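Local coordinates for protein phosphodiesterase (Trypanosoma brucei brucei, PDB 5H2R) that belongs to the phosphodiesterase family of the HD superfamily and forms an all-helical domain that holds zinc and magnesium ions next to a ligand pocket, at residues N156-E161 against A201-R206; N245-F250 against Q318-R323; Y265-M270 against P280-S285. All coordinates share one frame; numbering follows the deposited sequence.

All three contacts lie in the helical phosphodiesterase domain, and each touches the ligand LLN through one segment. Interactions 1 and 2 are buried; interaction 3 is partly buried and lies farthest from the centre of the chain. Interactions 2 and 3 are joined by helix 250-274, which follows the loop 245-250 and carries residues 265-270. Interaction 1 instead joins the start of helix 159-172 to the loop before helix 207-217. Waters bridge the segments in all three. Interaction 1 adds a serine-carboxylate hydrogen bond and stacked carboxylates, with Glu161 close to magnesium; interaction 2 is van der Waals packing without a direct hydrogen bond; interaction 3 has CH-pi packing and a salt bridge whose hydrogen bond is weak.

Interaction 1: residues N156-E161 against A201-R206; sequences NKSVLE and ATDMAR. With LLN ((4~{a}~{S},8~{a}~{R})-2-cycloheptyl-4-[4-(2-hydroxyethyloxy)-3-[2-(2-oxidanylideneimidazolidin-1-yl)ethoxy]phenyl]-4~{a},5,8,8~{a}-tetrahydrophthalazin-1-one), chain E.
Asp203 meets Glu161 and Ser158 where the start of helix 159-172 packs on the loop between helices 185-200 and 207-217, a buried corner of the all-helical phosphodiesterase fold. Asp203 also forms an Asx turn: its OD1 accepts from Ala205 N, which approaches from well above the carboxylate plane. Asp203 sends OD2 across to Ser158, its CG being turned away from the backbone N (chi1 176°), and Ser158 OG donates a hydrogen bond of 2.7 Å to OD2 on the anti side, 17° out of the plane. Ser158 is the N-cap residue of helix 159-172, but its hydroxyl makes no capping bond.

The Glu161 side chain, bent at chi2, crosses that of Asp203 at about a right angle, and the two carboxylates stack with planes 7° apart. Glu161 CD rests 3.5 Å from Asp203 CB, while Glu161 OE1 and Asp203 OD2 stay 4.1 Å apart. Asn137 bonds Glu161 OE1, and the Glu161 side chain is about 4 Å from the bound magnesium. Met204 CG reaches O4 of LLN at 3.3 Å. A water donates to Ser158 OG at 2.6 Å and accepts from Arg206 NH1 at 2.9 Å, lying in the guanidinium plane at its edge.

Interaction 2: residues N245-F250 against Q318-R323; sequences NVTKPF and QWTVDR. With LLN ((4~{a}~{S},8~{a}~{R})-2-cycloheptyl-4-[4-(2-hydroxyethyloxy)-3-[2-(2-oxidanylideneimidazolidin-1-yl)ethoxy]phenyl]-4~{a},5,8,8~{a}-tetrahydrophthalazin-1-one), chain E.
The guanidinium of Arg323 has the backbone N of Pro249 over one face and Trp319 NE1 in plane at its edge. The Pro249 ring crosses the arginine obliquely, Pro249 CG lying 3.8 Å from Arg323 NH2. The Trp319 indole carries Thr320 CG2 on one face, offset toward the rim, and a water in plane at its edge. That water accepts from Trp319 NE1 at 3.1 Å and donates to Thr247 OG1 at 2.8 Å, so it links the two segments, between which no direct hydrogen bond forms.

The carbonyl O of Thr247 touches Arg323 CB at 3.2 Å and lies equally near Arg323 NH1, but the angle there is poor; the charged end has its salt bridge with Asp30. Thr247 and Thr320 lie side by side and point the same way, with Thr247 CG2 3.8 Å from Thr320 CB. The Thr247 hydroxyl, placed between its backbone N and carbonyl carbon (chi1 79°), bonds Ser244 O and leaves the methyl to face the helix. Across the loop, Val246 CG1 comes within 3.3 Å of the LLN hydroxyl O. This is loop-on-helix packing in an all-helical phosphodiesterase domain, helix 318-334 backing a loop that lines the ligand pocket.

Interaction 3: residues Y265-M270 against P280-S285; sequences YRQGDM and PMFDRS. With LLN ((4~{a}~{S},8~{a}~{R})-2-cycloheptyl-4-[4-(2-hydroxyethyloxy)-3-[2-(2-oxidanylideneimidazolidin-1-yl)ethoxy]phenyl]-4~{a},5,8,8~{a}-tetrahydrophthalazin-1-one), chain E.
Arg284 lies over one face of the Tyr265 ring, its CA 3.8 Å from the centroid and 14° off the normal, a CH-pi contact. Beyond CA, the arginine chain, bent at chi2 and chi3, crosses the tyrosine obliquely and brings NE close to Tyr265 CB. There the guanidinium lies nearly parallel to the Asp269 carboxylate, with planes 8° apart although the two side chains cross at about a right angle. Arg284 NE and Asp269 OD2 form a salt bridge at 3.3 Å whose hydrogen bond is weak. Arg266 runs alongside Arg284, pointing the same way; Glu262 forms salt bridges with both arginines and probably offsets their like charges.

Gln267, extended beyond CG, sets NE2 over one face of the Phe282 ring, 3.9 Å from Phe282 CE2; Asn136 N bonds Gln267 OE1, and Glu271 bonds its NE2. Gly268 lets the backbone come close: its CA meets Phe282 O at 3.0 Å in a nearly straight CA-H...O contact of 166°. A bridging water accepts from Arg284 N and lies 2.7 Å from both Phe282 O and Asp269 OD1. Met281 points away from the helix, and its SD lies 3.6 Å from C19 in the cycloheptyl ring of LLN. The contact thus folds the loop leading to helix 290-312 back on the later turns of helix 250-274, where Phe282 stacks on Phe264 and helix 137-142 touches Gln267.

Interaction 1: residues N156-E161 against A201-R206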
loop_
_atom_site.group_PDB
_atom_site.type_symbol
_atom_site.label_atom_id
_atom_site.label_comp_id
_atom_site.label_asym_id
_atom_site.label_seq_id
_atom_site.Cartn_x
_atom_site.Cartn_y
_atom_site.Cartn_z
ATOM N N ASN A 156 -21.260 4.024 -4.069
ATOM C CA ASN A 156 -20.014 3.464 -3.523
ATOM C C ASN A 156 -19.211 4.628 -2.912
ATOM O O ASN A 156 -18.564 5.361 -3.654
ATOM C CB ASN A 156 -19.194 2.726 -4.624
ATOM C CG ASN A 156 -19.971 1.914 -5.650
ATOM O OD1 ASN A 156 -19.628 1.900 -6.837
ATOM N ND2 ASN A 156 -21.015 1.201 -5.231
ATOM N N LYS A 157 -19.278 4.804 -1.571
ATOM C CA LYS A 157 -18.657 5.905 -0.816
ATOM C C LYS A 157 -17.102 5.963 -0.824
ATOM O O LYS A 157 -16.532 7.027 -0.541
ATOM C CB LYS A 157 -19.171 5.920 0.631
ATOM C CG LYS A 157 -19.487 7.330 1.143
ATOM C CD LYS A 157 -20.894 7.822 0.749
ATOM C CE LYS A 157 -20.909 9.281 0.351
ATOM N NZ LYS A 157 -20.814 9.454 -1.124
ATOM N N SER A 158 -16.423 4.852 -1.159
ATOM C CA SER A 158 -14.957 4.839 -1.213
ATOM C C SER A 158 -14.540 5.383 -2.586
ATOM O O SER A 158 -14.157 4.628 -3.471
ATOM C CB SER A 158 -14.436 3.416 -1.000
ATOM O OG SER A 158 -14.875 2.897 0.240
ATOM N N VAL A 159 -14.644 6.715 -2.761
ATOM C CA VAL A 159 -14.399 7.407 -4.023
ATOM C C VAL A 159 -13.116 6.975 -4.756
ATOM O O VAL A 159 -13.171 6.590 -5.922
ATOM C CB VAL A 159 -14.425 8.948 -3.825
ATOM C CG1 VAL A 159 -14.297 9.668 -5.155
ATOM C CG2 VAL A 159 -15.681 9.398 -3.067
ATOM N N LEU A 160 -11.977 7.062 -4.079
ATOM C CA LEU A 160 -10.700 6.750 -4.691
ATOM C C LEU A 160 -10.479 5.264 -4.860
ATOM O O LEU A 160 -9.880 4.872 -5.841
ATOM C CB LEU A 160 -9.560 7.333 -3.862
ATOM C CG LEU A 160 -9.379 8.847 -3.902
ATOM C CD1 LEU A 160 -8.444 9.281 -2.802
ATOM C CD2 LEU A 160 -8.825 9.304 -5.241
ATOM N N GLU A 161 -10.854 4.470 -3.862
ATOM C CA GLU A 161 -10.634 3.011 -3.852
ATOM C C GLU A 161 -11.336 2.300 -5.011
ATOM O O GLU A 161 -10.730 1.424 -5.619
ATOM C CB GLU A 161 -11.001 2.412 -2.503
ATOM C CG GLU A 161 -10.081 2.832 -1.358
ATOM C CD GLU A 161 -10.317 4.222 -0.806
ATOM O OE1 GLU A 161 -11.414 4.789 -1.010
ATOM O OE2 GLU A 161 -9.399 4.740 -0.146
ATOM N N ALA A 201 -10.719 -2.471 1.011
ATOM C CA ALA A 201 -10.396 -2.486 2.435
ATOM C C ALA A 201 -9.424 -1.366 2.861
ATOM O O ALA A 201 -9.271 -1.140 4.062
ATOM C CB ALA A 201 -9.836 -3.831 2.831
ATOM N N THR A 202 -8.777 -0.669 1.900
ATOM C CA THR A 202 -7.807 0.385 2.255
ATOM C C THR A 202 -8.460 1.741 2.585
ATOM O O THR A 202 -7.750 2.674 2.994
ATOM C CB THR A 202 -6.714 0.533 1.219
ATOM O OG1 THR A 202 -7.320 0.966 0.003
ATOM C CG2 THR A 202 -5.880 -0.757 1.051
ATOM N N ASP A 203 -9.790 1.862 2.380
ATOM C CA ASP A 203 -10.489 3.095 2.723
ATOM C C ASP A 203 -10.497 3.202 4.275
ATOM O O ASP A 203 -11.185 2.417 4.943
ATOM C CB ASP A 203 -11.911 3.118 2.148
ATOM C CG ASP A 203 -12.703 4.343 2.568
ATOM O OD1 ASP A 203 -12.113 5.251 3.207
ATOM O OD2 ASP A 203 -13.890 4.417 2.228
ATOM N N MET A 204 -9.762 4.191 4.823
ATOM C CA MET A 204 -9.633 4.385 6.280
ATOM C C MET A 204 -10.926 4.785 6.992
ATOM O O MET A 204 -11.013 4.623 8.220
ATOM C CB MET A 204 -8.503 5.350 6.639
ATOM C CG MET A 204 -7.116 4.796 6.378
ATOM S SD MET A 204 -6.663 3.302 7.303
ATOM C CE MET A 204 -6.405 3.964 8.926
ATOM N N ALA A 205 -11.953 5.226 6.240
ATOM C CA ALA A 205 -13.273 5.493 6.803
ATOM C C ALA A 205 -13.872 4.143 7.288
ATOM O O ALA A 205 -14.759 4.132 8.144
ATOM C CB ALA A 205 -14.176 6.126 5.755
ATOM N N ARG A 206 -13.308 3.003 6.796
ATOM C CA ARG A 206 -13.744 1.642 7.155
ATOM C C ARG A 206 -12.713 0.908 8.039
ATOM O O ARG A 206 -12.852 -0.293 8.249
ATOM C CB ARG A 206 -14.069 0.820 5.889
ATOM C CG ARG A 206 -15.141 1.436 4.982
ATOM C CD ARG A 206 -15.449 0.577 3.772
ATOM N NE ARG A 206 -16.087 -0.681 4.161
ATOM C CZ ARG A 206 -16.314 -1.697 3.336
ATOM N NH1 ARG A 206 -15.952 -1.619 2.061
ATOM N NH2 ARG A 206 -16.894 -2.804 3.782
HETATM C C1 LLN E . 3.584 8.679 7.809
HETATM C C2 LLN E . 1.162 8.908 7.825
HETATM C C3 LLN E . 0.994 8.065 6.733
HETATM O O1 LLN E . 2.377 9.202 8.405
HETATM O O2 LLN E . 0.283 10.422 9.411
HETATM O O3 LLN E . 2.303 13.580 11.031
HETATM C C11 LLN E . -0.054 15.336 9.104
HETATM C C12 LLN E . 1.328 13.996 10.417
HETATM C C13 LLN E . -2.761 8.164 6.270
HETATM C C14 LLN E . -6.037 8.838 7.519
HETATM C C15 LLN E . -6.107 7.742 8.654
HETATM C C16 LLN E . -6.901 7.998 9.935
HETATM C C17 LLN E . -6.250 8.959 10.926
HETATM C C18 LLN E . -6.119 10.420 10.512
HETATM C C19 LLN E . -5.295 10.707 9.261
HETATM C C20 LLN E . -5.966 10.338 7.936
HETATM C C21 LLN E . -5.388 8.000 5.285
HETATM C C22 LLN E . -4.229 7.693 4.350
HETATM C C23 LLN E . -4.626 6.709 3.239
HETATM C C24 LLN E . -4.667 5.296 3.736
HETATM C C25 LLN E . -3.942 4.869 4.754
HETATM C C26 LLN E . -3.224 5.783 5.713
HETATM C C27 LLN E . -2.988 7.189 5.131
HETATM O O4 LLN E . -6.551 7.777 4.992
HETATM N N3 LLN E . -5.025 8.523 6.489
HETATM N N2 LLN E . -3.722 8.761 6.884
HETATM C C5 LLN E . -1.398 8.437 6.796
HETATM C C4 LLN E . -0.274 7.835 6.223
HETATM C C6 LLN E . -1.233 9.281 7.892
HETATM C C7 LLN E . 0.027 9.495 8.433
HETATM C C LLN E . 4.630 8.445 8.870
HETATM O O LLN E . 4.214 7.477 9.815
HETATM C C8 LLN E . -0.821 11.062 10.069
HETATM C C9 LLN E . -0.261 12.106 11.014
HETATM N N LLN E . 0.109 13.365 10.342
HETATM N N1 LLN E . 1.258 15.132 9.706
HETATM C C10 LLN E . -0.749 14.000 9.340
HETATM O O HOH W 1 -14.459 0.287 0.414
HETATM O O HOH W 2 -6.906 4.350 0.705
#

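Interaction 2: residues N245-F250 against Q318-R323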
loop_
_atom_site.group_PDB
_atom_site.type_symbol
_atom_site.label_atom_id
_atom_site.label_comp_id
_atom_site.label_asym_id
_atom_site.label_seq_id
_atom_site.Cartn_x
_atom_site.Cartn_y
_atom_site.Cartn_z
ATOM N N ASN A 245 4.352 2.888 7.790
ATOM C CA ASN A 245 5.445 3.877 7.919
ATOM C C ASN A 245 5.848 4.105 9.385
ATOM O O ASN A 245 6.994 4.463 9.643
ATOM C CB ASN A 245 5.098 5.227 7.295
ATOM C CG ASN A 245 4.730 5.263 5.823
ATOM O OD1 ASN A 245 4.031 6.182 5.404
ATOM N ND2 ASN A 245 5.272 4.371 4.980
ATOM N N VAL A 246 4.908 3.896 10.331
ATOM C CA VAL A 246 5.171 4.054 11.774
ATOM C C VAL A 246 6.078 2.940 12.314
ATOM O O VAL A 246 6.743 3.166 13.323
ATOM C CB VAL A 246 3.876 4.204 12.632
ATOM C CG1 VAL A 246 3.104 5.458 12.242
ATOM C CG2 VAL A 246 2.992 2.966 12.532
ATOM N N THR A 247 6.072 1.733 11.655
ATOM C CA THR A 247 6.839 0.539 12.053
ATOM C C THR A 247 8.303 0.518 11.564
ATOM O O THR A 247 9.014 -0.456 11.841
ATOM C CB THR A 247 6.149 -0.753 11.548
ATOM O OG1 THR A 247 6.444 -0.947 10.156
ATOM C CG2 THR A 247 4.670 -0.795 11.821
ATOM N N LYS A 248 8.736 1.520 10.775
ATOM C CA LYS A 248 10.087 1.532 10.206
ATOM C C LYS A 248 11.133 2.214 11.097
ATOM O O LYS A 248 10.724 2.875 12.060
ATOM C CB LYS A 248 10.058 2.213 8.812
ATOM C CG LYS A 248 9.063 1.588 7.826
ATOM C CD LYS A 248 9.186 0.053 7.782
ATOM C CE LYS A 248 8.268 -0.526 6.751
ATOM N NZ LYS A 248 8.717 -0.135 5.388
ATOM N N PRO A 249 12.466 2.148 10.773
ATOM C CA PRO A 249 13.461 2.909 11.568
ATOM C C PRO A 249 13.124 4.406 11.554
ATOM O O PRO A 249 12.627 4.898 10.531
ATOM C CB PRO A 249 14.779 2.646 10.825
ATOM C CG PRO A 249 14.562 1.348 10.112
ATOM C CD PRO A 249 13.130 1.412 9.673
ATOM N N PHE A 250 13.371 5.125 12.685
ATOM C CA PHE A 250 13.017 6.540 12.836
ATOM C C PHE A 250 13.383 7.409 11.657
ATOM O O PHE A 250 12.526 8.188 11.255
ATOM C CB PHE A 250 13.541 7.186 14.134
ATOM C CG PHE A 250 12.860 8.516 14.407
ATOM C CD1 PHE A 250 11.608 8.565 15.014
ATOM C CD2 PHE A 250 13.447 9.714 14.006
ATOM C CE1 PHE A 250 10.973 9.792 15.245
ATOM C CE2 PHE A 250 12.801 10.935 14.219
ATOM C CZ PHE A 250 11.575 10.966 14.848
ATOM N N GLN A 318 5.392 -9.244 15.753
ATOM C CA GLN A 318 5.641 -8.562 17.030
ATOM C C GLN A 318 6.539 -7.312 16.892
ATOM O O GLN A 318 6.258 -6.304 17.541
ATOM C CB GLN A 318 6.181 -9.562 18.090
ATOM C CG GLN A 318 6.525 -8.968 19.478
ATOM C CD GLN A 318 5.395 -8.215 20.152
ATOM O OE1 GLN A 318 4.240 -8.655 20.173
ATOM N NE2 GLN A 318 5.714 -7.066 20.740
ATOM N N TRP A 319 7.557 -7.346 16.006
ATOM C CA TRP A 319 8.463 -6.222 15.770
ATOM C C TRP A 319 7.738 -4.918 15.388
ATOM O O TRP A 319 8.259 -3.837 15.688
ATOM C CB TRP A 319 9.534 -6.581 14.718
ATOM C CG TRP A 319 9.154 -6.292 13.286
ATOM C CD1 TRP A 319 9.300 -5.105 12.624
ATOM C CD2 TRP A 319 8.690 -7.238 12.310
ATOM N NE1 TRP A 319 8.878 -5.229 11.324
ATOM C CE2 TRP A 319 8.489 -6.527 11.102
ATOM C CE3 TRP A 319 8.367 -8.607 12.354
ATOM C CZ2 TRP A 319 8.006 -7.144 9.939
ATOM C CZ3 TRP A 319 7.872 -9.215 11.204
ATOM C CH2 TRP A 319 7.735 -8.496 10.002
ATOM N N THR A 320 6.575 -5.028 14.675
ATOM C CA THR A 320 5.780 -3.867 14.221
ATOM C C THR A 320 5.282 -3.070 15.446
ATOM O O THR A 320 5.346 -1.836 15.452
ATOM C CB THR A 320 4.612 -4.280 13.300
ATOM O OG1 THR A 320 3.650 -5.024 14.036
ATOM C CG2 THR A 320 5.051 -5.034 12.045
ATOM N N VAL A 321 4.802 -3.801 16.482
ATOM C CA VAL A 321 4.344 -3.268 17.775
ATOM C C VAL A 321 5.540 -2.549 18.454
ATOM O O VAL A 321 5.397 -1.396 18.873
ATOM C CB VAL A 321 3.759 -4.389 18.687
ATOM C CG1 VAL A 321 3.531 -3.904 20.122
ATOM C CG2 VAL A 321 2.475 -4.972 18.111
ATOM N N ASP A 322 6.710 -3.233 18.526
ATOM C CA ASP A 322 7.947 -2.728 19.128
ATOM C C ASP A 322 8.420 -1.433 18.491
ATOM O O ASP A 322 8.622 -0.453 19.201
ATOM C CB ASP A 322 9.089 -3.776 19.036
ATOM C CG ASP A 322 8.952 -5.067 19.830
ATOM O OD1 ASP A 322 7.876 -5.299 20.418
ATOM O OD2 ASP A 322 9.905 -5.876 19.809
ATOM N N ARG A 323 8.592 -1.428 17.153
ATOM C CA ARG A 323 9.104 -0.268 16.419
ATOM C C ARG A 323 8.223 0.976 16.475
ATOM O O ARG A 323 8.761 2.079 16.538
ATOM C CB ARG A 323 9.419 -0.628 14.981
ATOM C CG ARG A 323 10.803 -0.172 14.596
ATOM C CD ARG A 323 11.824 -1.274 14.792
ATOM N NE ARG A 323 12.715 -1.340 13.642
ATOM C CZ ARG A 323 12.441 -2.001 12.522
ATOM N NH1 ARG A 323 11.305 -2.674 12.399
ATOM N NH2 ARG A 323 13.291 -1.980 11.510
HETATM C C1 LLN E . 3.584 8.679 7.809
HETATM C C2 LLN E . 1.162 8.908 7.825
HETATM C C3 LLN E . 0.994 8.065 6.733
HETATM O O1 LLN E . 2.377 9.202 8.405
HETATM O O2 LLN E . 0.283 10.422 9.411
HETATM O O3 LLN E . 2.303 13.580 11.031
HETATM C C11 LLN E . -0.054 15.336 9.104
HETATM C C12 LLN E . 1.328 13.996 10.417
HETATM C C13 LLN E . -2.761 8.164 6.270
HETATM C C14 LLN E . -6.037 8.838 7.519
HETATM C C15 LLN E . -6.107 7.742 8.654
HETATM C C16 LLN E . -6.901 7.998 9.935
HETATM C C17 LLN E . -6.250 8.959 10.926
HETATM C C18 LLN E . -6.119 10.420 10.512
HETATM C C19 LLN E . -5.295 10.707 9.261
HETATM C C20 LLN E . -5.966 10.338 7.936
HETATM C C21 LLN E . -5.388 8.000 5.285
HETATM C C22 LLN E . -4.229 7.693 4.350
HETATM C C23 LLN E . -4.626 6.709 3.239
HETATM C C24 LLN E . -4.667 5.296 3.736
HETATM C C25 LLN E . -3.942 4.869 4.754
HETATM C C26 LLN E . -3.224 5.783 5.713
HETATM C C27 LLN E . -2.988 7.189 5.131
HETATM O O4 LLN E . -6.551 7.777 4.992
HETATM N N3 LLN E . -5.025 8.523 6.489
HETATM N N2 LLN E . -3.722 8.761 6.884
HETATM C C5 LLN E . -1.398 8.437 6.796
HETATM C C4 LLN E . -0.274 7.835 6.223
HETATM C C6 LLN E . -1.233 9.281 7.892
HETATM C C7 LLN E . 0.027 9.495 8.433
HETATM C C LLN E . 4.630 8.445 8.870
HETATM O O LLN E . 4.214 7.477 9.815
HETATM C C8 LLN E . -0.821 11.062 10.069
HETATM C C9 LLN E . -0.261 12.106 11.014
HETATM N N LLN E . 0.109 13.365 10.342
HETATM N N1 LLN E . 1.258 15.132 9.706
HETATM C C10 LLN E . -0.749 14.000 9.340
HETATM O O HOH W 3 8.476 -2.779 9.522
#

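Interaction 3: residues Y265-M270 against P280-S285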
loop_
_atom_site.group_PDB
_atom_site.type_symbol
_atom_site.label_atom_id
_atom_site.label_comp_id
_atom_site.label_asym_id
_atom_site.label_seq_id
_atom_site.Cartn_x
_atom_site.Cartn_y
_atom_site.Cartn_z
ATOM N N TYR A 265 -0.999 19.224 3.446
ATOM C CA TYR A 265 -0.956 20.697 3.450
ATOM C C TYR A 265 -1.379 21.261 2.095
ATOM O O TYR A 265 -2.134 22.231 2.060
ATOM C CB TYR A 265 0.432 21.212 3.908
ATOM C CG TYR A 265 0.664 21.143 5.409
ATOM C CD1 TYR A 265 -0.376 20.836 6.284
ATOM C CD2 TYR A 265 1.906 21.451 5.959
ATOM C CE1 TYR A 265 -0.175 20.788 7.662
ATOM C CE2 TYR A 265 2.111 21.436 7.341
ATOM C CZ TYR A 265 1.065 21.108 8.189
ATOM O OH TYR A 265 1.249 21.062 9.552
ATOM N N ARG A 266 -0.964 20.615 0.980
ATOM C CA ARG A 266 -1.387 21.003 -0.373
ATOM C C ARG A 266 -2.901 20.820 -0.539
ATOM O O ARG A 266 -3.526 21.613 -1.236
ATOM C CB ARG A 266 -0.640 20.218 -1.455
ATOM C CG ARG A 266 0.844 20.611 -1.580
ATOM C CD ARG A 266 1.528 19.952 -2.760
ATOM N NE ARG A 266 2.984 20.015 -2.614
ATOM C CZ ARG A 266 3.862 19.709 -3.566
ATOM N NH1 ARG A 266 3.444 19.337 -4.773
ATOM N NH2 ARG A 266 5.163 19.781 -3.325
ATOM N N GLN A 267 -3.482 19.765 0.070
ATOM C CA GLN A 267 -4.940 19.567 -0.001
ATOM C C GLN A 267 -5.646 20.734 0.696
ATOM O O GLN A 267 -6.564 21.341 0.114
ATOM C CB GLN A 267 -5.392 18.214 0.584
ATOM C CG GLN A 267 -6.930 18.084 0.598
ATOM C CD GLN A 267 -7.456 16.771 1.097
ATOM O OE1 GLN A 267 -6.990 15.708 0.712
ATOM N NE2 GLN A 267 -8.502 16.818 1.905
ATOM N N GLY A 268 -5.186 21.046 1.910
ATOM C CA GLY A 268 -5.705 22.150 2.718
ATOM C C GLY A 268 -5.655 23.492 2.028
ATOM O O GLY A 268 -6.624 24.253 2.105
ATOM N N ASP A 269 -4.539 23.775 1.314
ATOM C CA ASP A 269 -4.357 24.999 0.526
ATOM C C ASP A 269 -5.396 25.065 -0.589
ATOM O O ASP A 269 -5.990 26.115 -0.792
ATOM C CB ASP A 269 -2.936 25.048 -0.052
ATOM C CG ASP A 269 -1.857 25.369 0.971
ATOM O OD1 ASP A 269 -2.207 25.649 2.150
ATOM O OD2 ASP A 269 -0.666 25.328 0.605
ATOM N N MET A 270 -5.633 23.937 -1.302
ATOM C CA MET A 270 -6.642 23.858 -2.367
ATOM C C MET A 270 -8.067 24.039 -1.835
ATOM O O MET A 270 -8.903 24.636 -2.516
ATOM C CB MET A 270 -6.537 22.536 -3.112
ATOM C CG MET A 270 -5.446 22.532 -4.159
ATOM S SD MET A 270 -5.393 20.947 -5.016
ATOM C CE MET A 270 -6.999 20.929 -5.802
ATOM N N PRO A 280 -7.742 20.772 10.881
ATOM C CA PRO A 280 -6.402 21.237 11.313
ATOM C C PRO A 280 -5.201 20.484 10.739
ATOM O O PRO A 280 -4.170 21.098 10.470
ATOM C CB PRO A 280 -6.446 21.140 12.849
ATOM C CG PRO A 280 -7.702 20.415 13.177
ATOM C CD PRO A 280 -8.648 20.614 12.037
ATOM N N MET A 281 -5.342 19.167 10.533
ATOM C CA MET A 281 -4.314 18.279 9.981
ATOM C C MET A 281 -3.836 18.686 8.562
ATOM O O MET A 281 -2.732 18.329 8.158
ATOM C CB MET A 281 -4.880 16.858 9.927
ATOM C CG MET A 281 -3.825 15.811 9.941
ATOM S SD MET A 281 -4.552 14.198 9.673
ATOM C CE MET A 281 -5.030 13.782 11.393
ATOM N N PHE A 282 -4.687 19.401 7.815
ATOM C CA PHE A 282 -4.447 19.837 6.440
ATOM C C PHE A 282 -4.113 21.352 6.333
ATOM O O PHE A 282 -4.049 21.886 5.223
ATOM C CB PHE A 282 -5.689 19.479 5.591
ATOM C CG PHE A 282 -6.042 18.005 5.584
ATOM C CD1 PHE A 282 -6.854 17.461 6.575
ATOM C CD2 PHE A 282 -5.549 17.159 4.597
ATOM C CE1 PHE A 282 -7.167 16.099 6.579
ATOM C CE2 PHE A 282 -5.861 15.797 4.601
ATOM C CZ PHE A 282 -6.671 15.277 5.592
ATOM N N ASP A 283 -3.865 22.023 7.475
ATOM C CA ASP A 283 -3.583 23.466 7.543
ATOM C C ASP A 283 -2.077 23.827 7.505
ATOM O O ASP A 283 -1.356 23.599 8.466
ATOM C CB ASP A 283 -4.275 24.053 8.764
ATOM C CG ASP A 283 -4.770 25.475 8.589
ATOM O OD1 ASP A 283 -3.941 26.357 8.266
ATOM O OD2 ASP A 283 -5.960 25.720 8.861
ATOM N N ARG A 284 -1.617 24.377 6.378
ATOM C CA ARG A 284 -0.223 24.736 6.078
ATOM C C ARG A 284 0.254 25.980 6.822
ATOM O O ARG A 284 1.284 25.907 7.497
ATOM C CB ARG A 284 -0.049 24.906 4.556
ATOM C CG ARG A 284 1.264 25.533 4.101
ATOM C CD ARG A 284 2.220 24.504 3.565
ATOM N NE ARG A 284 1.768 23.963 2.286
ATOM C CZ ARG A 284 2.580 23.612 1.295
ATOM N NH1 ARG A 284 3.892 23.765 1.417
ATOM N NH2 ARG A 284 2.084 23.122 0.167
ATOM N N SER A 285 -0.459 27.128 6.636
ATOM C CA SER A 285 -0.179 28.444 7.232
ATOM C C SER A 285 -0.135 28.371 8.768
ATOM O O SER A 285 0.887 28.745 9.360
ATOM C CB SER A 285 -1.196 29.475 6.753
ATOM O OG SER A 285 -2.513 29.096 7.111
HETATM C C1 LLN E . 3.584 8.679 7.809
HETATM C C2 LLN E . 1.162 8.908 7.825
HETATM C C3 LLN E . 0.994 8.065 6.733
HETATM O O1 LLN E . 2.377 9.202 8.405
HETATM O O2 LLN E . 0.283 10.422 9.411
HETATM O O3 LLN E . 2.303 13.580 11.031
HETATM C C11 LLN E . -0.054 15.336 9.104
HETATM C C12 LLN E . 1.328 13.996 10.417
HETATM C C13 LLN E . -2.761 8.164 6.270
HETATM C C14 LLN E . -6.037 8.838 7.519
HETATM C C15 LLN E . -6.107 7.742 8.654
HETATM C C16 LLN E . -6.901 7.998 9.935
HETATM C C17 LLN E . -6.250 8.959 10.926
HETATM C C18 LLN E . -6.119 10.420 10.512
HETATM C C19 LLN E . -5.295 10.707 9.261
HETATM C C20 LLN E . -5.966 10.338 7.936
HETATM C C21 LLN E . -5.388 8.000 5.285
HETATM C C22 LLN E . -4.229 7.693 4.350
HETATM C C23 LLN E . -4.626 6.709 3.239
HETATM C C24 LLN E . -4.667 5.296 3.736
HETATM C C25 LLN E . -3.942 4.869 4.754
HETATM C C26 LLN E . -3.224 5.783 5.713
HETATM C C27 LLN E . -2.988 7.189 5.131
HETATM O O4 LLN E . -6.551 7.777 4.992
HETATM N N3 LLN E . -5.025 8.523 6.489
HETATM N N2 LLN E . -3.722 8.761 6.884
HETATM C C5 LLN E . -1.398 8.437 6.796
HETATM C C4 LLN E . -0.274 7.835 6.223
HETATM C C6 LLN E . -1.233 9.281 7.892
HETATM C C7 LLN E . 0.027 9.495 8.433
HETATM C C LLN E . 4.630 8.445 8.870
HETATM O O LLN E . 4.214 7.477 9.815
HETATM C C8 LLN E . -0.821 11.062 10.069
HETATM C C9 LLN E . -0.261 12.106 11.014
HETATM N N LLN E . 0.109 13.365 10.342
HETATM N N1 LLN E . 1.258 15.132 9.706
HETATM C C10 LLN E . -0.749 14.000 9.340
HETATM O O HOH W 4 -0.728 22.427 10.854
HETATM O O HOH W 5 -3.371 24.378 4.281
HETATM O O HOH W 6 -2.345 27.785 3.844
#